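Long-range contact in kelch-like protein 7 (Homo sapiens, PDB 3II7), which serves as the substrate-recognition adapter of a CUL3-RBX1 E3 ubiquitin ligase complex, marking bound proteins for degradation, its kelch-repeat domain being the part described here: residues Arg46-Ile60 / Gly63-Val77. Numbering follows the deposited sequence. Where two conformers were deposited one is given.
Sequences RRDAACVFWDNVVYI and GSQLFPIKRMDCYNV. With EDO (1,2-ethanediol), chain P; EDO (1,2-ethanediol), chain H; EDO (1,2-ethanediol), chain O; EDO (1,2-ethanediol), chain G.
Antiparallel pairing of V57-I60 with R71-N76 joins the two middle strands of a four-stranded kelch blade; R46, in the loop leading into the innermost strand 50-54, grips the start of strand 71-76, while R47 beside it holds the 63-70 loop at S64 and Q65. V58 pairs with Y75 and I60 with D73 through hydrogen bonds in both directions, and V77 N closes the far end on N56 O. Beyond the strands, R47 and S64 exchange backbone bonds as an isolated bridge.

R46 runs extended from CG to NE, and its guanidinium lies between I60 O over one face and I69 CG2 over the other, each set toward the rim. R46 NH1 at 3.1 Å and R46 NH2 at 2.8 Å both bond to the single carbonyl oxygen R71 O within the guanidinium plane. R46 NH2 also forms a salt bridge to D73 OD2 at 2.9 Å, descending on the carboxylate from above, the two planes 90° apart. R71 meets the same carboxylate side-on, NE to OD1 and NH2 to OD2, through syn lone pairs; this shared anion probably offsets the closeness of the two arginines. An alanine in place of R46 is likely to leave R71 O without either side-chain donor, D73 with only R71 of its two arginine partners, and the flank of I69 uncovered.

R47, bent at chi3 (-59°), turns NH1 onto Q65 O at 2.8 Å and, in the conformer given, S64 OG at 2.9 Å; D93 also bonds that hydroxyl. G63, at positive phi, passes close to R47 O and A49.

Midway along the strand pair, C74 SG lies 3.5 Å from Y59 CD1 and M72 SD 3.8 Å from the same atom, both oblique to the ring. At the far end F53 and V58 pack on V77, beside V294 of a neighbouring blade. Such a meander of antiparallel strands is the blade unit of the six-bladed kelch beta-propeller.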
# COMPACT_ATOMS: atom_id res chain seq x y z
N ARG A 46 1.94 6.68 13.29
CA ARG A 46 2.91 5.60 13.32
C ARG A 46 3.94 5.83 12.23
O ARG A 46 3.61 6.33 11.13
CB ARG A 46 2.25 4.27 13.00
CG ARG A 46 1.23 3.83 13.98
CD ARG A 46 0.80 2.41 13.72
NE ARG A 46 -0.29 2.01 14.60
CZ ARG A 46 -0.52 0.76 15.02
NH1 ARG A 46 0.28 -0.25 14.68
NH2 ARG A 46 -1.54 0.52 15.82
N ARG A 47 5.18 5.45 12.52
CA ARG A 47 6.24 5.41 11.50
C ARG A 47 6.23 4.08 10.77
O ARG A 47 6.31 3.05 11.40
CB ARG A 47 7.61 5.58 12.16
CG ARG A 47 8.79 5.54 11.19
CD ARG A 47 10.15 5.43 11.92
NE ARG A 47 10.36 6.55 12.83
CZ ARG A 47 10.20 6.51 14.16
NH1 ARG A 47 9.84 5.39 14.79
NH2 ARG A 47 10.41 7.61 14.87
N ASP A 48 6.16 4.12 9.43
CA ASP A 48 6.35 2.96 8.59
C ASP A 48 5.41 1.78 8.93
O ASP A 48 5.84 0.64 9.05
CB ASP A 48 7.82 2.54 8.63
CG ASP A 48 8.75 3.60 8.00
OD1 ASP A 48 8.30 4.29 7.05
OD2 ASP A 48 9.88 3.74 8.47
N ALA A 49 4.14 2.09 9.11
CA ALA A 49 3.09 1.05 9.31
C ALA A 49 2.42 0.69 7.97
O ALA A 49 2.91 1.06 6.88
CB ALA A 49 2.05 1.54 10.33
N ALA A 50 1.35 -0.09 8.06
CA ALA A 50 0.56 -0.50 6.91
C ALA A 50 -0.90 -0.47 7.26
O ALA A 50 -1.26 -0.51 8.44
CB ALA A 50 0.95 -1.91 6.44
N CYS A 51 -1.76 -0.38 6.24
CA CYS A 51 -3.20 -0.44 6.49
C CYS A 51 -3.89 -1.32 5.48
O CYS A 51 -3.31 -1.63 4.43
CB CYS A 51 -3.82 0.94 6.53
SG CYS A 51 -4.12 1.64 4.95
N VAL A 52 -5.08 -1.79 5.81
CA VAL A 52 -5.83 -2.65 4.91
C VAL A 52 -7.30 -2.53 5.27
O VAL A 52 -7.64 -2.35 6.43
CB VAL A 52 -5.31 -4.14 5.01
CG1 VAL A 52 -5.13 -4.55 6.49
CG2 VAL A 52 -6.23 -5.11 4.29
N PHE A 53 -8.15 -2.62 4.26
CA PHE A 53 -9.59 -2.56 4.47
C PHE A 53 -10.23 -3.92 4.24
O PHE A 53 -9.94 -4.59 3.24
CB PHE A 53 -10.21 -1.55 3.53
CG PHE A 53 -11.68 -1.46 3.64
CD1 PHE A 53 -12.26 -0.76 4.70
CD2 PHE A 53 -12.51 -2.07 2.71
CE1 PHE A 53 -13.65 -0.65 4.78
CE2 PHE A 53 -13.89 -1.99 2.81
CZ PHE A 53 -14.46 -1.28 3.83
N TRP A 54 -11.11 -4.32 5.17
CA TRP A 54 -11.96 -5.51 4.97
C TRP A 54 -13.28 -5.34 5.71
O TRP A 54 -13.27 -5.02 6.89
CB TRP A 54 -11.28 -6.80 5.43
CG TRP A 54 -12.14 -7.97 5.18
CD1 TRP A 54 -12.90 -8.64 6.10
CD2 TRP A 54 -12.44 -8.56 3.92
NE1 TRP A 54 -13.62 -9.62 5.50
CE2 TRP A 54 -13.36 -9.61 4.15
CE3 TRP A 54 -12.00 -8.32 2.61
CZ2 TRP A 54 -13.85 -10.41 3.12
CZ3 TRP A 54 -12.49 -9.13 1.58
CH2 TRP A 54 -13.41 -10.16 1.85
N ASP A 55 -14.39 -5.58 5.01
CA ASP A 55 -15.74 -5.66 5.63
C ASP A 55 -15.99 -4.56 6.66
O ASP A 55 -16.19 -4.80 7.86
CB ASP A 55 -15.93 -7.05 6.23
CG ASP A 55 -17.34 -7.30 6.72
OD1 ASP A 55 -18.32 -6.74 6.15
OD2 ASP A 55 -17.47 -8.07 7.67
N ASN A 56 -15.97 -3.34 6.16
CA ASN A 56 -16.27 -2.11 6.90
C ASN A 56 -15.23 -1.64 7.92
O ASN A 56 -15.48 -0.65 8.64
CB ASN A 56 -17.64 -2.21 7.58
CG ASN A 56 -18.77 -2.33 6.58
OD1 ASN A 56 -18.70 -1.77 5.47
ND2 ASN A 56 -19.83 -3.01 6.96
N VAL A 57 -14.07 -2.30 7.95
CA VAL A 57 -13.01 -1.97 8.91
C VAL A 57 -11.67 -1.69 8.22
O VAL A 57 -11.20 -2.50 7.39
CB VAL A 57 -12.83 -3.12 9.93
CG1 VAL A 57 -11.75 -2.74 10.99
CG2 VAL A 57 -14.16 -3.43 10.63
N VAL A 58 -11.06 -0.55 8.60
CA VAL A 58 -9.65 -0.24 8.26
C VAL A 58 -8.80 -0.73 9.41
O VAL A 58 -9.02 -0.33 10.56
CB VAL A 58 -9.40 1.24 8.06
CG1 VAL A 58 -7.90 1.49 7.78
CG2 VAL A 58 -10.27 1.85 6.90
N TYR A 59 -7.85 -1.62 9.10
CA TYR A 59 -6.87 -2.11 10.09
C TYR A 59 -5.56 -1.39 9.87
O TYR A 59 -5.03 -1.35 8.72
CB TYR A 59 -6.65 -3.62 9.92
CG TYR A 59 -7.89 -4.42 10.18
CD1 TYR A 59 -8.15 -4.98 11.43
CD2 TYR A 59 -8.81 -4.63 9.18
CE1 TYR A 59 -9.29 -5.72 11.67
CE2 TYR A 59 -9.96 -5.39 9.39
CZ TYR A 59 -10.20 -5.93 10.64
OH TYR A 59 -11.33 -6.65 10.86
N ILE A 60 -5.04 -0.82 10.96
CA ILE A 60 -3.74 -0.14 10.95
C ILE A 60 -2.80 -0.97 11.81
O ILE A 60 -3.09 -1.23 13.00
CB ILE A 60 -3.85 1.28 11.48
CG1 ILE A 60 -4.68 2.12 10.52
CG2 ILE A 60 -2.42 1.93 11.65
CD1 ILE A 60 -4.98 3.49 10.98
N GLY A 63 4.64 -0.87 12.23
CA GLY A 63 5.23 0.41 12.45
C GLY A 63 5.69 0.64 13.87
O GLY A 63 5.62 -0.24 14.75
N SER A 64 6.16 1.85 14.10
CA SER A 64 6.78 2.20 15.37
C SER A 64 6.53 3.64 15.75
O SER A 64 6.14 4.46 14.91
CB SER A 64 8.29 1.96 15.28
OG SER A 64 8.87 2.69 14.19
N GLN A 65 6.75 3.93 17.03
CA GLN A 65 6.86 5.28 17.54
C GLN A 65 8.22 5.31 18.24
O GLN A 65 9.24 5.21 17.54
CB GLN A 65 5.64 5.61 18.40
CG GLN A 65 4.39 5.89 17.52
CD GLN A 65 3.06 5.47 18.16
OE1 GLN A 65 3.05 4.81 19.19
NE2 GLN A 65 1.94 5.86 17.54
N LEU A 66 8.28 5.37 19.57
CA LEU A 66 9.57 5.20 20.27
C LEU A 66 10.05 3.73 20.16
O LEU A 66 11.24 3.46 20.05
CB LEU A 66 9.46 5.63 21.75
CG LEU A 66 9.69 7.13 22.02
CD1 LEU A 66 11.16 7.50 21.77
CD2 LEU A 66 8.75 8.02 21.19
N PHE A 67 9.09 2.80 20.16
CA PHE A 67 9.36 1.37 20.09
C PHE A 67 8.43 0.76 19.03
O PHE A 67 7.50 1.44 18.56
CB PHE A 67 9.13 0.72 21.47
CG PHE A 67 9.96 1.33 22.59
CD1 PHE A 67 11.35 1.19 22.60
CD2 PHE A 67 9.35 2.05 23.62
CE1 PHE A 67 12.13 1.76 23.64
CE2 PHE A 67 10.12 2.62 24.66
CZ PHE A 67 11.51 2.47 24.65
N PRO A 68 8.67 -0.50 18.65
CA PRO A 68 7.74 -1.20 17.74
C PRO A 68 6.34 -1.32 18.36
O PRO A 68 6.22 -1.61 19.55
CB PRO A 68 8.40 -2.58 17.57
CG PRO A 68 9.84 -2.35 17.93
CD PRO A 68 9.84 -1.33 18.97
N ILE A 69 5.31 -1.05 17.57
CA ILE A 69 3.92 -1.09 18.09
C ILE A 69 3.34 -2.50 17.97
O ILE A 69 3.45 -3.14 16.91
CB ILE A 69 3.03 -0.09 17.37
CG1 ILE A 69 3.57 1.32 17.54
CG2 ILE A 69 1.62 -0.17 17.90
CD1 ILE A 69 3.03 2.28 16.47
N LYS A 70 2.73 -2.97 19.06
CA LYS A 70 2.21 -4.33 19.12
C LYS A 70 0.68 -4.40 18.99
O LYS A 70 0.11 -5.47 18.90
CB LYS A 70 2.63 -4.98 20.44
CG LYS A 70 4.15 -4.97 20.67
CD LYS A 70 4.54 -5.83 21.86
CE LYS A 70 6.01 -5.65 22.21
NZ LYS A 70 6.40 -6.37 23.42
N ARG A 71 0.04 -3.24 18.98
CA ARG A 71 -1.39 -3.12 18.87
C ARG A 71 -1.82 -2.85 17.42
O ARG A 71 -1.14 -2.13 16.70
CB ARG A 71 -1.81 -1.92 19.69
CG ARG A 71 -3.26 -1.75 19.87
CD ARG A 71 -3.53 -0.52 20.76
NE ARG A 71 -3.23 0.72 20.06
CZ ARG A 71 -2.21 1.53 20.29
NH1 ARG A 71 -1.35 1.33 21.30
NH2 ARG A 71 -2.06 2.60 19.53
N MET A 72 -2.99 -3.38 17.03
CA MET A 72 -3.62 -3.08 15.72
C MET A 72 -4.80 -2.18 16.01
O MET A 72 -5.67 -2.53 16.80
CB MET A 72 -4.11 -4.41 15.08
CG MET A 72 -4.86 -4.30 13.80
SD MET A 72 -4.79 -5.90 12.93
CE MET A 72 -5.86 -6.89 13.97
N ASP A 73 -4.82 -1.02 15.39
CA ASP A 73 -5.94 -0.08 15.57
C ASP A 73 -6.91 -0.23 14.41
O ASP A 73 -6.49 -0.34 13.25
CB ASP A 73 -5.41 1.33 15.73
CG ASP A 73 -4.64 1.50 17.01
OD1 ASP A 73 -5.06 0.92 18.06
OD2 ASP A 73 -3.59 2.21 16.99
N CYS A 74 -8.19 -0.26 14.72
CA CYS A 74 -9.22 -0.63 13.75
C CYS A 74 -10.27 0.45 13.71
O CYS A 74 -10.80 0.86 14.76
CB CYS A 74 -9.85 -1.95 14.14
SG CYS A 74 -8.69 -3.31 14.50
N TYR A 75 -10.59 0.89 12.51
CA TYR A 75 -11.61 1.92 12.33
C TYR A 75 -12.79 1.35 11.57
O TYR A 75 -12.65 0.96 10.40
CB TYR A 75 -11.02 3.08 11.57
CG TYR A 75 -12.01 4.19 11.29
CD1 TYR A 75 -12.58 4.92 12.34
CD2 TYR A 75 -12.35 4.53 9.97
CE1 TYR A 75 -13.48 5.95 12.07
CE2 TYR A 75 -13.25 5.58 9.70
CZ TYR A 75 -13.80 6.27 10.75
OH TYR A 75 -14.68 7.27 10.51
N ASN A 76 -13.93 1.29 12.25
CA ASN A 76 -15.16 0.87 11.63
C ASN A 76 -15.74 2.07 10.86
O ASN A 76 -16.15 3.08 11.47
CB ASN A 76 -16.14 0.34 12.65
CG ASN A 76 -17.39 -0.22 11.99
OD1 ASN A 76 -18.07 0.48 11.26
ND2 ASN A 76 -17.67 -1.51 12.22
N VAL A 77 -15.74 1.99 9.55
CA VAL A 77 -16.12 3.14 8.70
C VAL A 77 -17.60 3.50 8.77
O VAL A 77 -17.97 4.66 8.56
CB VAL A 77 -15.73 2.91 7.22
CG1 VAL A 77 -14.20 2.65 7.09
CG2 VAL A 77 -16.58 1.80 6.59
C1 EDO P . 5.39 1.18 21.22
O1 EDO P . 5.64 0.99 22.62
C2 EDO P . 5.31 2.66 20.90
O2 EDO P . 6.49 3.36 21.35
C1 EDO H . 2.83 4.77 7.53
O1 EDO H . 3.18 4.71 8.91
C2 EDO H . 3.96 5.28 6.66
O2 EDO H . 3.65 4.97 5.30
C1 EDO O . 1.47 -2.25 23.31
O1 EDO O . 0.88 -3.54 23.10
C2 EDO O . 1.42 -1.47 22.00
O2 EDO O . 2.73 -1.30 21.44
C1 EDO G . -0.64 6.93 10.50
O1 EDO G . -0.25 6.10 11.60
C2 EDO G . 0.51 7.11 9.51
O2 EDO G . 1.62 7.80 10.13
O HOH W 1 -2.24 3.90 15.49
O HOH W 2 0.86 -3.42 15.08